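Long-range contacts in Sn-glycerol-3-phosphate ABC transporter substrate-binding protein UspB (Mycobacterium tuberculosis, PDB 4MFI), which binds glycerophosphocholine outside the cytoplasmic membrane and probably delivers it to an ATP-binding cassette importer, as a periplasmic-binding-protein-type receptor: residues I90-D96 with K314-R319; T115-F121 with G143-V148; L135-Y139 with P149-S153; P300-G305 with H377-Q381. One frame throughout, in Å; residues are numbered along the deposited sequence.

Contact 1: residues I90-D96 with K314-R319; sequences IGTDVPD and KLSEER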
loop_
_atom_site.group_PDB
_atom_site.type_symbol
_atom_site.label_atom_id
_atom_site.label_comp_id
_atom_site.label_asym_id
_atom_site.label_seq_id
_atom_site.Cartn_x
_atom_site.Cartn_y
_atom_site.Cartn_z
ATOM N N ILE A 90 21.366 -15.559 9.618
ATOM C CA ILE A 90 22.697 -16.048 9.988
ATOM C C ILE A 90 22.829 -17.555 9.753
ATOM O O ILE A 90 23.904 -18.042 9.391
ATOM C CB ILE A 90 23.081 -15.696 11.443
ATOM C CG1 ILE A 90 24.521 -16.135 11.731
ATOM C CG2 ILE A 90 22.128 -16.344 12.440
ATOM C CD1 ILE A 90 25.569 -15.506 10.816
ATOM N N GLY A 91 21.731 -18.285 9.943
ATOM C CA GLY A 91 21.731 -19.731 9.784
ATOM C C GLY A 91 20.777 -20.212 8.703
ATOM O O GLY A 91 20.442 -19.468 7.775
ATOM N N THR A 92 20.325 -21.458 8.823
ATOM C CA THR A 92 19.462 -22.057 7.805
ATOM C C THR A 92 18.017 -22.276 8.264
ATOM O O THR A 92 17.211 -22.859 7.535
ATOM C CB THR A 92 20.051 -23.379 7.259
ATOM O OG1 THR A 92 20.322 -24.277 8.344
ATOM C CG2 THR A 92 21.341 -23.107 6.500
ATOM N N ASP A 93 17.684 -21.802 9.462
ATOM C CA ASP A 93 16.301 -21.844 9.924
ATOM C C ASP A 93 15.535 -20.623 9.415
ATOM O O ASP A 93 14.835 -19.945 10.169
ATOM C CB ASP A 93 16.229 -21.942 11.452
ATOM C CG ASP A 93 16.749 -23.269 11.977
ATOM O OD1 ASP A 93 17.867 -23.295 12.535
ATOM O OD2 ASP A 93 16.042 -24.288 11.829
ATOM N N VAL A 94 15.691 -20.346 8.126
ATOM C CA VAL A 94 14.947 -19.288 7.460
ATOM C C VAL A 94 13.582 -19.819 7.052
ATOM O O VAL A 94 13.390 -21.033 6.942
ATOM C CB VAL A 94 15.699 -18.769 6.209
ATOM C CG1 VAL A 94 16.971 -18.027 6.614
ATOM C CG2 VAL A 94 16.008 -19.910 5.255
ATOM N N PRO A 95 12.616 -18.915 6.842
ATOM C CA PRO A 95 11.322 -19.347 6.306
ATOM C C PRO A 95 11.470 -19.800 4.859
ATOM O O PRO A 95 12.448 -19.436 4.197
ATOM C CB PRO A 95 10.481 -18.070 6.362
ATOM C CG PRO A 95 11.489 -16.946 6.326
ATOM C CD PRO A 95 12.651 -17.469 7.127
ATOM N N ASP A 96 10.516 -20.585 4.375
ATOM C CA ASP A 96 10.425 -20.867 2.946
ATOM C C ASP A 96 9.672 -19.767 2.218
ATOM O O ASP A 96 9.961 -19.460 1.053
ATOM C CB ASP A 96 9.723 -22.203 2.712
ATOM C CG ASP A 96 10.528 -23.365 3.226
ATOM O OD1 ASP A 96 11.379 -23.882 2.470
ATOM O OD2 ASP A 96 10.325 -23.748 4.397
ATOM N N LYS A 314 18.514 -18.643 0.290
ATOM C CA LYS A 314 19.271 -19.766 0.853
ATOM C C LYS A 314 18.430 -21.026 1.094
ATOM O O LYS A 314 18.597 -21.727 2.093
ATOM C CB LYS A 314 20.030 -19.355 2.115
ATOM C CG LYS A 314 19.168 -19.019 3.307
ATOM C CD LYS A 314 19.969 -19.155 4.594
ATOM C CE LYS A 314 21.296 -18.425 4.501
ATOM N NZ LYS A 314 21.983 -18.332 5.818
ATOM N N LEU A 315 17.533 -21.308 0.160
ATOM C CA LEU A 315 16.814 -22.575 0.134
ATOM C C LEU A 315 17.418 -23.440 -0.958
ATOM O O LEU A 315 17.977 -22.920 -1.928
ATOM C CB LEU A 315 15.336 -22.351 -0.197
ATOM C CG LEU A 315 14.451 -21.425 0.636
ATOM C CD1 LEU A 315 12.989 -21.622 0.229
ATOM C CD2 LEU A 315 14.636 -21.630 2.129
ATOM N N SER A 316 17.303 -24.757 -0.816
ATOM C CA SER A 316 17.621 -25.651 -1.922
ATOM C C SER A 316 16.670 -25.359 -3.081
ATOM O O SER A 316 15.597 -24.773 -2.882
ATOM C CB SER A 316 17.474 -27.107 -1.493
ATOM O OG SER A 316 16.109 -27.437 -1.291
ATOM N N GLU A 317 17.058 -25.754 -4.292
ATOM C CA GLU A 317 16.202 -25.538 -5.455
ATOM C C GLU A 317 14.843 -26.211 -5.296
ATOM O O GLU A 317 13.818 -25.623 -5.642
ATOM C CB GLU A 317 16.880 -25.987 -6.753
ATOM C CG GLU A 317 17.648 -24.874 -7.463
ATOM C CD GLU A 317 16.762 -23.693 -7.849
ATOM O OE1 GLU A 317 15.545 -23.892 -8.069
ATOM O OE2 GLU A 317 17.288 -22.561 -7.933
ATOM N N GLU A 318 14.833 -27.432 -4.762
ATOM C CA GLU A 318 13.575 -28.144 -4.536
ATOM C C GLU A 318 12.656 -27.354 -3.610
ATOM O O GLU A 318 11.459 -27.217 -3.881
ATOM C CB GLU A 318 13.817 -29.548 -3.965
ATOM C CG GLU A 318 12.538 -30.228 -3.462
ATOM C CD GLU A 318 12.706 -31.715 -3.185
ATOM O OE1 GLU A 318 13.561 -32.357 -3.835
ATOM O OE2 GLU A 318 11.976 -32.247 -2.320
ATOM N N ARG A 319 13.210 -26.825 -2.523
ATOM C CA ARG A 319 12.395 -26.055 -1.591
ATOM C C ARG A 319 11.892 -24.752 -2.207
ATOM O O ARG A 319 10.788 -24.313 -1.893
ATOM C CB ARG A 319 13.134 -25.796 -0.273
ATOM C CG ARG A 319 13.413 -27.072 0.517
ATOM C CD ARG A 319 13.808 -26.798 1.963
ATOM N NE ARG A 319 12.676 -26.333 2.762
ATOM C CZ ARG A 319 11.827 -27.138 3.395
ATOM N NH1 ARG A 319 11.977 -28.461 3.329
ATOM N NH2 ARG A 319 10.826 -26.627 4.096
HETATM O O HOH W 1 9.742 -25.141 0.546
#
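A bidentate salt bridge between Asp96 and Arg319 pins the loop leading into strand 97-101 to the start of helix 317-330, in one of the two alpha/beta lobes of a periplasmic-binding-protein fold. Arg319 NE donates to Asp96 OD1 at 2.8 Å and Arg319 NH2 to Asp96 OD2 at 2.9 Å, so the carboxylate lies along the edge of the guanidinium. Beside it one water donates to Arg319 O at 2.8 Å and, more weakly, to Asp96 OD1, also at 2.8 Å. The charges are shared with the N-terminal segment: Lys33 forms a second salt bridge with Asp96, and Arg319 NH1 bonds to the carbonyls of Gly35 and Gly37. At the other end of the contact, Lys314 NZ reaches Gly91 O at 2.7 Å and also bonds to Leu89 O, tying down the chain just after helix 78-88. The helix itself opens with Ser316 as N-cap, its OG accepting from Arg319 N at 3.2 Å; the residue that grips Asp96 is thus held by the cap as well. Between the two polar ends lies an apolar bridge. Val94 CG1 rests 3.8 Å from Lys314 CD, on the aliphatic part of that side chain, and Val94 CG2 lies 3.8 Å from Leu315 CD2. Leu315 packs beside the salt bridge, with CD1 3.6 Å from Asp96 OD1.

Contact 2: residues T115-F121 with G143-V148; sequences TALDDLF and GRHYAV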
loop_
_atom_site.group_PDB
_atom_site.type_symbol
_atom_site.label_atom_id
_atom_site.label_comp_id
_atom_site.label_asym_id
_atom_site.label_seq_id
_atom_site.Cartn_x
_atom_site.Cartn_y
_atom_site.Cartn_z
ATOM N N THR A 115 15.165 -14.669 -3.529
ATOM C CA THR A 115 15.212 -15.291 -4.847
ATOM C C THR A 115 14.523 -14.416 -5.887
ATOM O O THR A 115 13.385 -13.989 -5.681
ATOM C CB THR A 115 14.488 -16.653 -4.819
ATOM O OG1 THR A 115 15.063 -17.481 -3.801
ATOM C CG2 THR A 115 14.592 -17.361 -6.164
ATOM N N ALA A 116 15.205 -14.143 -6.998
ATOM C CA ALA A 116 14.550 -13.550 -8.160
ATOM C C ALA A 116 13.648 -14.625 -8.761
ATOM O O ALA A 116 14.103 -15.733 -9.060
ATOM C CB ALA A 116 15.579 -13.070 -9.178
ATOM N N LEU A 117 12.370 -14.298 -8.929
ATOM C CA LEU A 117 11.334 -15.309 -9.162
ATOM C C LEU A 117 11.021 -15.633 -10.617
ATOM O O LEU A 117 10.292 -16.589 -10.887
ATOM C CB LEU A 117 10.029 -14.887 -8.479
ATOM C CG LEU A 117 10.090 -14.740 -6.961
ATOM C CD1 LEU A 117 8.763 -14.252 -6.407
ATOM C CD2 LEU A 117 10.487 -16.062 -6.323
ATOM N N ASP A 118 11.551 -14.857 -11.553
ATOM C CA ASP A 118 11.093 -14.950 -12.941
ATOM C C ASP A 118 11.284 -16.313 -13.603
ATOM O O ASP A 118 10.381 -16.807 -14.288
ATOM C CB ASP A 118 11.742 -13.852 -13.772
ATOM C CG ASP A 118 11.532 -12.491 -13.163
ATOM O OD1 ASP A 118 12.262 -12.163 -12.204
ATOM O OD2 ASP A 118 10.614 -11.764 -13.611
ATOM N N ASP A 119 12.445 -16.925 -13.396
ATOM C CA ASP A 119 12.689 -18.248 -13.954
ATOM C C ASP A 119 11.720 -19.261 -13.358
ATOM O O ASP A 119 11.138 -20.073 -14.080
ATOM C CB ASP A 119 14.135 -18.683 -13.710
ATOM C CG ASP A 119 15.117 -17.979 -14.624
ATOM O OD1 ASP A 119 14.666 -17.340 -15.599
ATOM O OD2 ASP A 119 16.340 -18.072 -14.376
ATOM N N LEU A 120 11.535 -19.201 -12.043
ATOM C CA LEU A 120 10.580 -20.079 -11.368
ATOM C C LEU A 120 9.135 -19.861 -11.830
ATOM O O LEU A 120 8.388 -20.830 -11.985
ATOM C CB LEU A 120 10.699 -19.957 -9.843
ATOM C CG LEU A 120 11.918 -20.605 -9.188
ATOM C CD1 LEU A 120 12.129 -20.080 -7.772
ATOM C CD2 LEU A 120 11.756 -22.110 -9.162
ATOM N N PHE A 121 8.743 -18.602 -12.047
ATOM C CA PHE A 121 7.423 -18.296 -12.608
ATOM C C PHE A 121 7.192 -19.123 -13.874
ATOM O O PHE A 121 6.140 -19.740 -14.052
ATOM C CB PHE A 121 7.317 -16.813 -13.000
ATOM C CG PHE A 121 7.119 -15.855 -11.846
ATOM C CD1 PHE A 121 6.677 -16.285 -10.601
ATOM C CD2 PHE A 121 7.347 -14.497 -12.037
ATOM C CE1 PHE A 121 6.483 -15.375 -9.563
ATOM C CE2 PHE A 121 7.149 -13.584 -11.012
ATOM C CZ PHE A 121 6.721 -14.024 -9.773
ATOM N N GLY A 143 14.249 -5.518 -13.936
ATOM C CA GLY A 143 13.676 -6.563 -14.766
ATOM C C GLY A 143 13.452 -7.890 -14.065
ATOM O O GLY A 143 13.078 -8.872 -14.706
ATOM N N ARG A 144 13.676 -7.924 -12.754
ATOM C CA ARG A 144 13.479 -9.141 -11.977
ATOM C C ARG A 144 12.470 -8.905 -10.873
ATOM O O ARG A 144 12.428 -7.820 -10.287
ATOM C CB ARG A 144 14.804 -9.596 -11.367
ATOM C CG ARG A 144 15.890 -9.789 -12.409
ATOM C CD ARG A 144 17.148 -10.385 -11.822
ATOM N NE ARG A 144 18.132 -10.638 -12.871
ATOM C CZ ARG A 144 19.012 -9.742 -13.305
ATOM N NH1 ARG A 144 19.049 -8.526 -12.770
ATOM N NH2 ARG A 144 19.866 -10.065 -14.270
ATOM N N HIS A 145 11.661 -9.924 -10.582
ATOM C CA HIS A 145 10.634 -9.822 -9.542
ATOM C C HIS A 145 11.066 -10.583 -8.301
ATOM O O HIS A 145 11.571 -11.697 -8.402
ATOM C CB HIS A 145 9.291 -10.374 -10.028
ATOM C CG HIS A 145 8.663 -9.575 -11.126
ATOM N ND1 HIS A 145 9.018 -9.722 -12.449
ATOM C CD2 HIS A 145 7.696 -8.626 -11.099
ATOM C CE1 HIS A 145 8.301 -8.897 -13.190
ATOM N NE2 HIS A 145 7.489 -8.222 -12.395
ATOM N N TYR A 146 10.848 -9.988 -7.131
ATOM C CA TYR A 146 11.314 -10.575 -5.877
ATOM C C TYR A 146 10.216 -10.965 -4.896
ATOM O O TYR A 146 10.505 -11.485 -3.826
ATOM C CB TYR A 146 12.329 -9.646 -5.201
ATOM C CG TYR A 146 13.609 -9.544 -5.987
ATOM C CD1 TYR A 146 14.647 -10.447 -5.780
ATOM C CD2 TYR A 146 13.763 -8.579 -6.980
ATOM C CE1 TYR A 146 15.817 -10.369 -6.516
ATOM C CE2 TYR A 146 14.927 -8.496 -7.721
ATOM C CZ TYR A 146 15.954 -9.389 -7.483
ATOM O OH TYR A 146 17.118 -9.307 -8.220
ATOM N N ALA A 147 8.962 -10.718 -5.255
ATOM C CA ALA A 147 7.836 -11.157 -4.442
ATOM C C ALA A 147 6.575 -11.199 -5.286
ATOM O O ALA A 147 6.578 -10.757 -6.435
ATOM C CB ALA A 147 7.640 -10.236 -3.231
ATOM N N VAL A 148 5.508 -11.741 -4.705
ATOM C CA VAL A 148 4.193 -11.820 -5.335
ATOM C C VAL A 148 3.210 -11.094 -4.405
ATOM O O VAL A 148 3.243 -11.305 -3.196
ATOM C CB VAL A 148 3.782 -13.305 -5.519
ATOM C CG1 VAL A 148 2.346 -13.438 -6.020
ATOM C CG2 VAL A 148 4.746 -14.021 -6.459
HETATM O O HOH W 2 11.725 -13.857 -3.430
#
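Thr115 lies in the loop that leads into helix 118-124 and docks on the first residues of strand 144-160, part of the mixed sheet of this solute-binding fold. Its carbonyl shares a water with the other segment, the water lying 2.8 Å from Thr115 O and 2.7 Å from Tyr146 O, while Thr115 OG1 bonds to Ile311 O. Ala116 CB lies 3.8 Å from Tyr146 CE1, and Ala116 CA makes a CA-H...O contact of 3.5 Å with His145 O. The same carbonyl takes the main backbone bond, Leu117 N to His145 O at 2.8 Å, and the Leu117 side chain points toward the strand, with CD1 4.0 Å from Val148 CG2. Asp118, in the first turn of the helix, holds His145 twice: OD1 accepts from His145 N and OD2 from His145 ND1, both at 2.8 Å. This His-carboxylate pair fixes the imidazole with ND1 as donor and locks backbone and side chain together. One turn on, Phe121 N bonds back to Leu117 O; from there its ring lies against the strand. Val148 CG2 touches the ring edge, 3.8 Å from Phe121 CE1, and His145 CB lies 4.0 Å from Phe121 CE2.

Contact 3: residues L135-Y139 with P149-S153; sequences LLADY and PYARS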
loop_
_atom_site.group_PDB
_atom_site.type_symbol
_atom_site.label_atom_id
_atom_site.label_comp_id
_atom_site.label_asym_id
_atom_site.label_seq_id
_atom_site.Cartn_x
_atom_site.Cartn_y
_atom_site.Cartn_z
ATOM N N LEU A 135 0.393 -4.282 -9.045
ATOM C CA LEU A 135 0.664 -5.066 -7.839
ATOM C C LEU A 135 1.836 -6.020 -8.031
ATOM O O LEU A 135 2.587 -6.277 -7.093
ATOM C CB LEU A 135 -0.582 -5.819 -7.366
ATOM C CG LEU A 135 -1.768 -4.944 -6.944
ATOM C CD1 LEU A 135 -2.918 -5.814 -6.434
ATOM C CD2 LEU A 135 -1.358 -3.919 -5.893
ATOM N N LEU A 136 1.996 -6.553 -9.237
ATOM C CA LEU A 136 3.165 -7.374 -9.531
ATOM C C LEU A 136 4.397 -6.507 -9.818
ATOM O O LEU A 136 5.513 -6.841 -9.396
ATOM C CB LEU A 136 2.879 -8.325 -10.696
ATOM C CG LEU A 136 4.022 -9.289 -11.024
ATOM C CD1 LEU A 136 4.362 -10.158 -9.820
ATOM C CD2 LEU A 136 3.650 -10.149 -12.212
ATOM N N ALA A 137 4.190 -5.392 -10.521
ATOM C CA ALA A 137 5.279 -4.460 -10.838
ATOM C C ALA A 137 5.899 -3.843 -9.587
ATOM O O ALA A 137 7.048 -3.396 -9.616
ATOM C CB ALA A 137 4.790 -3.363 -11.773
ATOM N N ASP A 138 5.137 -3.813 -8.494
ATOM C CA ASP A 138 5.631 -3.307 -7.212
ATOM C C ASP A 138 6.905 -4.014 -6.756
ATOM O O ASP A 138 7.693 -3.439 -5.994
ATOM C CB ASP A 138 4.582 -3.504 -6.113
ATOM C CG ASP A 138 3.424 -2.535 -6.210
ATOM O OD1 ASP A 138 3.608 -1.378 -6.658
ATOM O OD2 ASP A 138 2.314 -2.931 -5.808
ATOM N N TYR A 139 7.102 -5.260 -7.199
ATOM C CA TYR A 139 8.245 -6.061 -6.740
ATOM C C TYR A 139 9.312 -6.246 -7.798
ATOM O O TYR A 139 10.178 -7.116 -7.674
ATOM C CB TYR A 139 7.782 -7.427 -6.214
ATOM C CG TYR A 139 6.667 -7.288 -5.211
ATOM C CD1 TYR A 139 6.909 -6.800 -3.930
ATOM C CD2 TYR A 139 5.360 -7.619 -5.550
ATOM C CE1 TYR A 139 5.876 -6.652 -3.015
ATOM C CE2 TYR A 139 4.331 -7.482 -4.645
ATOM C CZ TYR A 139 4.588 -6.998 -3.381
ATOM O OH TYR A 139 3.545 -6.861 -2.489
ATOM N N PRO A 149 2.335 -10.234 -4.955
ATOM C CA PRO A 149 1.411 -9.490 -4.087
ATOM C C PRO A 149 0.469 -10.413 -3.315
ATOM O O PRO A 149 0.013 -11.420 -3.865
ATOM C CB PRO A 149 0.611 -8.637 -5.076
ATOM C CG PRO A 149 0.691 -9.395 -6.377
ATOM C CD PRO A 149 2.092 -9.957 -6.382
ATOM N N TYR A 150 0.180 -10.067 -2.062
ATOM C CA TYR A 150 -0.594 -10.941 -1.181
ATOM C C TYR A 150 -1.660 -10.166 -0.403
ATOM O O TYR A 150 -2.854 -10.426 -0.549
ATOM C CB TYR A 150 0.360 -11.646 -0.223
ATOM C CG TYR A 150 -0.266 -12.549 0.821
ATOM C CD1 TYR A 150 -0.840 -13.770 0.470
ATOM C CD2 TYR A 150 -0.227 -12.207 2.169
ATOM C CE1 TYR A 150 -1.378 -14.613 1.434
ATOM C CE2 TYR A 150 -0.762 -13.043 3.142
ATOM C CZ TYR A 150 -1.337 -14.242 2.770
ATOM O OH TYR A 150 -1.855 -15.078 3.735
ATOM N N ALA A 151 -1.225 -9.212 0.420
ATOM C CA ALA A 151 -2.137 -8.407 1.236
ATOM C C ALA A 151 -1.974 -6.951 0.822
ATOM O O ALA A 151 -1.148 -6.225 1.381
ATOM C CB ALA A 151 -1.818 -8.581 2.717
ATOM N N ARG A 152 -2.741 -6.541 -0.184
ATOM C CA ARG A 152 -2.521 -5.257 -0.844
ATOM C C ARG A 152 -3.679 -4.289 -0.633
ATOM O O ARG A 152 -4.832 -4.698 -0.529
ATOM C CB ARG A 152 -2.264 -5.464 -2.344
ATOM C CG ARG A 152 -1.177 -6.522 -2.662
ATOM C CD ARG A 152 0.171 -6.271 -1.942
ATOM N NE ARG A 152 0.524 -4.867 -2.085
ATOM C CZ ARG A 152 1.168 -4.343 -3.123
ATOM N NH1 ARG A 152 1.680 -5.119 -4.079
ATOM N NH2 ARG A 152 1.335 -3.031 -3.175
ATOM N N SER A 153 -3.346 -3.002 -0.582
ATOM C CA SER A 153 -4.304 -1.937 -0.332
ATOM C C SER A 153 -3.965 -0.760 -1.231
ATOM O O SER A 153 -2.911 -0.746 -1.873
ATOM C CB SER A 153 -4.164 -1.481 1.110
ATOM O OG SER A 153 -2.835 -1.030 1.316
#
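A buried arginine whose two terminal nitrogens converge on a single carboxylate oxygen is the striking feature here. Arg152 NH1 and NH2 donate to Asp138 OD2 at 2.9 and 2.8 Å, a salt bridge that closes the space between the end of helix 133-137 and the bent strand region 149-153. Three m rotamers in a row, chi1 to chi3, curl the Arg152 side chain back toward the helix. Leu135 covers one face of its guanidinium, with CD2 3.7 Å from Arg152 NH1. Pro149 provides the apolar half of the contact: its CB lies 3.8 Å from Leu135 CB, and its CD is 3.8 Å from Tyr139 CE2 and 4.1 Å from Leu136 CD1. The two strand pieces part at a corner at Ala151, where Tyr150 and Ala151 both face Ala307 in a classic beta bulge; this change of direction brings Pro149 and Arg152 to the same helix end. Arg152 NE also bonds to Gly305 O, and Asp138 OD2 accepts from Thr304 OG1. Close to the centre of the chain, the contact joins helix 133-137 to the long strand 144-160 in the mixed sheet of the solute-binding fold, with strand 307-310 paired at the bulge and Trp105 of helix 104-110 meeting Tyr139 edge-to-face.

Contact 4: residues P300-G305 with H377-Q381; sequences PACPTG and HTRTQ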
loop_
_atom_site.group_PDB
_atom_site.type_symbol
_atom_site.label_atom_id
_atom_site.label_comp_id
_atom_site.label_asym_id
_atom_site.label_seq_id
_atom_site.Cartn_x
_atom_site.Cartn_y
_atom_site.Cartn_z
ATOM N N PRO A 300 -2.475 7.917 -13.840
ATOM C CA PRO A 300 -2.602 7.328 -12.503
ATOM C C PRO A 300 -1.975 8.203 -11.425
ATOM O O PRO A 300 -0.831 8.656 -11.562
ATOM C CB PRO A 300 -1.818 6.017 -12.615
ATOM C CG PRO A 300 -1.835 5.684 -14.044
ATOM C CD PRO A 300 -1.875 6.982 -14.804
ATOM N N ALA A 301 -2.729 8.436 -10.360
ATOM C CA ALA A 301 -2.240 9.261 -9.260
ATOM C C ALA A 301 -2.659 8.649 -7.943
ATOM O O ALA A 301 -3.100 9.338 -7.022
ATOM C CB ALA A 301 -2.736 10.697 -9.393
ATOM N N CYS A 302 -2.511 7.330 -7.866
ATOM C CA CYS A 302 -2.877 6.573 -6.680
ATOM C C CYS A 302 -1.861 5.457 -6.492
ATOM O O CYS A 302 -1.686 4.636 -7.382
ATOM C CB CYS A 302 -4.269 5.970 -6.852
ATOM S SG CYS A 302 -4.846 5.061 -5.394
ATOM N N PRO A 303 -1.190 5.420 -5.333
ATOM C CA PRO A 303 -0.212 4.357 -5.092
ATOM C C PRO A 303 -0.891 3.089 -4.606
ATOM O O PRO A 303 -2.080 3.081 -4.267
ATOM C CB PRO A 303 0.639 4.934 -3.958
ATOM C CG PRO A 303 -0.357 5.730 -3.168
ATOM C CD PRO A 303 -1.259 6.365 -4.204
ATOM N N THR A 304 -0.122 2.012 -4.574
ATOM C CA THR A 304 -0.556 0.807 -3.891
ATOM C C THR A 304 0.217 0.691 -2.582
ATOM O O THR A 304 1.136 1.472 -2.322
ATOM C CB THR A 304 -0.283 -0.411 -4.745
ATOM O OG1 THR A 304 1.123 -0.486 -4.967
ATOM C CG2 THR A 304 -1.000 -0.282 -6.088
ATOM N N GLY A 305 -0.153 -0.280 -1.756
ATOM C CA GLY A 305 0.485 -0.473 -0.469
ATOM C C GLY A 305 0.302 -1.895 0.014
ATOM O O GLY A 305 -0.376 -2.701 -0.632
ATOM N N HIS A 377 -5.702 1.788 -12.286
ATOM C CA HIS A 377 -5.344 3.199 -12.353
ATOM C C HIS A 377 -4.404 3.579 -11.226
ATOM O O HIS A 377 -4.399 4.701 -10.735
ATOM C CB HIS A 377 -6.616 4.035 -12.324
ATOM C CG HIS A 377 -7.600 3.631 -13.368
ATOM N ND1 HIS A 377 -7.388 3.851 -14.710
ATOM C CD2 HIS A 377 -8.786 2.984 -13.274
ATOM C CE1 HIS A 377 -8.412 3.380 -15.400
ATOM N NE2 HIS A 377 -9.273 2.847 -14.552
ATOM N N THR A 378 -3.595 2.614 -10.833
ATOM C CA THR A 378 -2.604 2.830 -9.788
ATOM C C THR A 378 -1.197 2.861 -10.382
ATOM O O THR A 378 -0.979 2.454 -11.526
ATOM C CB THR A 378 -2.696 1.762 -8.672
ATOM O OG1 THR A 378 -2.644 0.456 -9.253
ATOM C CG2 THR A 378 -3.997 1.905 -7.897
ATOM N N ARG A 379 -0.247 3.339 -9.582
ATOM C CA ARG A 379 1.121 3.586 -10.020
ATOM C C ARG A 379 2.046 3.052 -8.930
ATOM O O ARG A 379 1.734 3.171 -7.739
ATOM C CB ARG A 379 1.310 5.110 -10.208
ATOM C CG ARG A 379 2.745 5.637 -10.394
ATOM C CD ARG A 379 2.744 7.123 -10.803
ATOM N NE ARG A 379 4.076 7.728 -10.695
ATOM C CZ ARG A 379 4.390 8.960 -11.086
ATOM N NH1 ARG A 379 3.481 9.744 -11.659
ATOM N NH2 ARG A 379 5.629 9.406 -10.922
ATOM N N THR A 380 3.167 2.453 -9.327
ATOM C CA THR A 380 4.172 2.010 -8.355
ATOM C C THR A 380 4.772 3.204 -7.611
ATOM O O THR A 380 4.822 4.332 -8.128
ATOM C CB THR A 380 5.281 1.164 -9.004
ATOM O OG1 THR A 380 5.896 1.925 -10.045
ATOM C CG2 THR A 380 4.709 -0.136 -9.595
ATOM N N GLN A 381 5.198 2.961 -6.380
ATOM C CA GLN A 381 5.617 4.044 -5.501
ATOM C C GLN A 381 6.983 4.635 -5.839
ATOM O O GLN A 381 7.826 3.983 -6.451
ATOM C CB GLN A 381 5.620 3.570 -4.054
ATOM C CG GLN A 381 4.256 3.171 -3.534
ATOM C CD GLN A 381 4.279 2.958 -2.044
ATOM O OE1 GLN A 381 4.473 3.912 -1.279
ATOM N NE2 GLN A 381 4.117 1.704 -1.611
HETATM O O HOH W 3 1.008 9.592 -12.937
HETATM O O HOH W 4 -5.250 7.164 -10.459
HETATM O O HOH W 5 3.533 -0.482 -3.393
HETATM O O HOH W 6 2.215 1.781 -5.823
#
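Pro300 overlaps the backbone and side chain of the opposing loop, its CB 3.5 Å from His377 O and 4.0 Å from Arg379 CB. Arg379 N donates to Cys302 O at 2.9 Å, the one direct hydrogen bond between these two irregular segments, and CA-H...O contacts flank it: Thr378 CA to Cys302 O at 3.1 Å and Pro303 CA to Arg379 O at 3.5 Å. Pro303 CB packs on Gln381 CG at 4.0 Å, and Thr304 CG2 lies 3.6 Å from Thr378 OG1, a hydroxyl bonded to Ser134 and Leu375. Four waters complete the join, among them one linking Ala301 N to His377 O and another linking Thr304 N to Arg379 O. The side chains find their main polar partners outside: Thr304 in Asp138, Gln381 in Arg385, Arg379 in a cation-pi contact with Trp215. With one direct backbone bond and two backbone-bridging waters, the loop before strand 307-310 meets that between helices 366-374 and 383-386, near the chain centre, through solvent and prolines rather than regular sheet bonding.

How the contacts relate
Contacts 3 and 4 are buried near the centre of the chain, whereas contacts 1 and 2 lie farther out and are partly exposed. Strand 144-160 is common to contacts 2 and 3, which meet where Tyr146 N probably bonds to Tyr139 O at 3.0 Å. Besides the arginine bond, contact 3 passes on to contact 4 through the backbone, Ser153 O lying 2.8 Å from Gly305 N in a probable hydrogen bond. Contact 1 touches none of the others; its centre is about 33 Å from that of contact 4. Salt bridges mark contacts 1 and 3, at the periphery and in the interior alike; contact 2 combines a His-carboxylate pair with a backbone bond, and contact 4 relies on bridging waters.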